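Long-range contact in coiled-coil and C2 domain-containing protein 1-like (PDB 6EI6), which binds monophosphorylated phosphatidylinositols and regulates ESCRT-III in endosomal protein sorting, probably by preventing inappropriate polymerisation of its core component shrub: residues P147-E152 with R179-F184. Sequence-based numbering, arbitrary orientation.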
loop_
_atom_site.group_PDB
_atom_site.type_symbol
_atom_site.label_atom_id
_atom_site.label_comp_id
_atom_site.label_asym_id
_atom_site.label_seq_id
_atom_site.Cartn_x
_atom_site.Cartn_y
_atom_site.Cartn_z
ATOM N N PRO A 147 4.832 -15.257 1.523
ATOM C CA PRO A 147 6.174 -15.779 1.827
ATOM C C PRO A 147 6.541 -15.595 3.296
ATOM O O PRO A 147 6.263 -14.554 3.894
ATOM C CB PRO A 147 7.094 -14.961 0.907
ATOM C CG PRO A 147 6.366 -13.700 0.660
ATOM C CD PRO A 147 4.880 -14.006 0.745
ATOM N N LEU A 148 7.165 -16.623 3.881
ATOM C CA LEU A 148 7.649 -16.529 5.258
ATOM C C LEU A 148 9.160 -16.741 5.310
ATOM O O LEU A 148 9.861 -16.446 4.334
ATOM C CB LEU A 148 6.914 -17.524 6.164
ATOM C CG LEU A 148 5.397 -17.292 6.315
ATOM C CD1 LEU A 148 4.747 -18.281 7.251
ATOM C CD2 LEU A 148 5.059 -15.882 6.771
ATOM N N LEU A 149 9.668 -17.252 6.434
ATOM C CA LEU A 149 11.111 -17.325 6.669
ATOM C C LEU A 149 11.754 -18.466 5.897
ATOM O O LEU A 149 11.216 -19.577 5.839
ATOM C CB LEU A 149 11.417 -17.506 8.152
ATOM C CG LEU A 149 11.113 -16.348 9.096
ATOM C CD1 LEU A 149 11.478 -15.001 8.467
ATOM C CD2 LEU A 149 9.646 -16.404 9.521
ATOM N N ASN A 150 12.938 -18.182 5.346
ATOM C CA ASN A 150 13.694 -19.087 4.485
ATOM C C ASN A 150 12.758 -19.763 3.501
ATOM O O ASN A 150 12.229 -20.844 3.785
ATOM C CB ASN A 150 14.464 -20.105 5.321
ATOM C CG ASN A 150 15.576 -19.460 6.118
ATOM O OD1 ASN A 150 15.614 -19.570 7.345
ATOM N ND2 ASN A 150 16.483 -18.770 5.425
ATOM N N ASP A 151 12.584 -19.123 2.344
ATOM C CA ASP A 151 11.413 -19.305 1.493
ATOM C C ASP A 151 10.952 -20.758 1.468
ATOM O O ASP A 151 11.735 -21.668 1.178
ATOM C CB ASP A 151 11.713 -18.802 0.069
ATOM C CG ASP A 151 12.808 -19.602 -0.632
ATOM O OD1 ASP A 151 13.780 -20.018 0.043
ATOM O OD2 ASP A 151 12.693 -19.805 -1.867
ATOM N N GLU A 152 9.683 -20.976 1.818
ATOM C CA GLU A 152 8.729 -19.916 2.176
ATOM C C GLU A 152 7.884 -20.461 3.307
ATOM O O GLU A 152 8.392 -21.192 4.173
ATOM C CB GLU A 152 7.807 -19.547 0.989
ATOM C CG GLU A 152 8.135 -18.277 0.192
ATOM C CD GLU A 152 7.135 -18.011 -0.962
ATOM O OE1 GLU A 152 5.901 -18.159 -0.758
ATOM O OE2 GLU A 152 7.587 -17.651 -2.078
ATOM N N ARG A 179 8.786 -7.844 12.245
ATOM C CA ARG A 179 9.362 -6.584 11.793
ATOM C C ARG A 179 10.859 -6.499 12.070
ATOM O O ARG A 179 11.589 -5.824 11.332
ATOM C CB ARG A 179 8.636 -5.426 12.468
ATOM C CG ARG A 179 7.210 -5.271 12.020
ATOM C CD ARG A 179 6.477 -4.267 12.866
ATOM N NE ARG A 179 5.057 -4.192 12.525
ATOM C CZ ARG A 179 4.554 -3.355 11.627
ATOM N NH1 ARG A 179 5.368 -2.533 10.985
ATOM N NH2 ARG A 179 3.247 -3.334 11.370
ATOM N N THR A 180 11.332 -7.192 13.113
ATOM C CA THR A 180 12.739 -7.121 13.498
ATOM C C THR A 180 13.637 -7.879 12.524
ATOM O O THR A 180 14.758 -7.441 12.245
ATOM C CB THR A 180 12.918 -7.658 14.919
ATOM O OG1 THR A 180 11.947 -7.055 15.782
ATOM C CG2 THR A 180 14.294 -7.332 15.435
ATOM N N ASN A 181 13.178 -9.016 12.003
ATOM C CA ASN A 181 14.007 -9.837 11.118
ATOM C C ASN A 181 14.277 -9.105 9.805
ATOM O O ASN A 181 13.344 -8.788 9.057
ATOM C CB ASN A 181 13.327 -11.180 10.836
ATOM C CG ASN A 181 14.315 -12.269 10.415
ATOM O OD1 ASN A 181 14.103 -13.445 10.705
ATOM N ND2 ASN A 181 15.405 -11.876 9.744
ATOM N N ARG A 182 15.557 -8.863 9.507
ATOM C CA ARG A 182 15.895 -8.145 8.279
ATOM C C ARG A 182 15.486 -8.911 7.022
ATOM O O ARG A 182 15.285 -8.293 5.971
ATOM C CB ARG A 182 17.395 -7.812 8.243
ATOM C CG ARG A 182 18.327 -9.008 8.148
ATOM C CD ARG A 182 19.319 -9.002 9.319
ATOM N NE ARG A 182 20.044 -10.270 9.474
ATOM C CZ ARG A 182 19.678 -11.256 10.294
ATOM N NH1 ARG A 182 18.579 -11.141 11.032
ATOM N NH2 ARG A 182 20.408 -12.365 10.368
ATOM N N GLN A 183 15.324 -10.230 7.103
ATOM C CA GLN A 183 14.837 -10.966 5.946
ATOM C C GLN A 183 13.319 -10.899 5.807
ATOM O O GLN A 183 12.802 -11.112 4.704
ATOM C CB GLN A 183 15.301 -12.423 6.006
ATOM C CG GLN A 183 14.297 -13.401 6.592
ATOM C CD GLN A 183 14.574 -14.839 6.148
ATOM O OE1 GLN A 183 15.302 -15.076 5.177
ATOM N NE2 GLN A 183 14.012 -15.801 6.871
ATOM N N PHE A 184 12.589 -10.598 6.882
ATOM C CA PHE A 184 11.191 -10.226 6.702
ATOM C C PHE A 184 11.083 -8.867 6.032
ATOM O O PHE A 184 10.155 -8.617 5.248
ATOM C CB PHE A 184 10.469 -10.186 8.036
ATOM C CG PHE A 184 9.560 -11.341 8.266
ATOM C CD1 PHE A 184 8.460 -11.554 7.449
ATOM C CD2 PHE A 184 9.797 -12.214 9.319
ATOM C CE1 PHE A 184 7.607 -12.631 7.670
ATOM C CE2 PHE A 184 8.955 -13.282 9.557
ATOM C CZ PHE A 184 7.860 -13.501 8.731
#
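Leu149 and Phe184 have the nearest CA atoms across the contact, 7.1 Å apart, where the irregular loop 147-152 meets the first turn of helix 182-190. Leu149 carries most of the loop's side of the contact. Its CG sits beside the backbone N (chi1 -68°), anti to the carbonyl carbon. Its two methyls reach the Phe184 ring on the CD2-CE2-CZ side. The leucine and phenylalanine side chains cross at about a right angle. The modelled approach to CE2 is too short to be trusted in detail. Leu148 lies side by side with Phe184, pointing the same way. Its CD2 meets the ring at the edge, near the ring plane, 4.2 Å from CZ. Gln183, extended beyond CG, reaches toward the loop and crosses Leu149 at a slant. Its CG is 3.7 Å from Leu149 CD1, and the amide ends close to the backbone N of Asn150. The amide planes of Gln183 and Asn150 stand 66° apart. An alanine in place of Gln183 would probably open a gap beside Leu149 CD1 and leave the backbone at Asn150 without the amide that lies against it. Asn181 occupies the N-cap position of the helix, and its CB lies in the plane of the Phe184 ring, at the edge. A weak backbone hydrogen bond, 2.9 Å from Phe184 N to Asn181 O, joins the same two residues. Gln178 also touches both Leu149 and Phe184, while Phe154 touches Leu148. The contact belongs to the C2 domain, a beta-sandwich of two four-stranded antiparallel sheets. Here the loop between strands 140-145 and 155-157 packs on the helix inserted between strands 171-176 and 192-199, a connection from one sheet to the other.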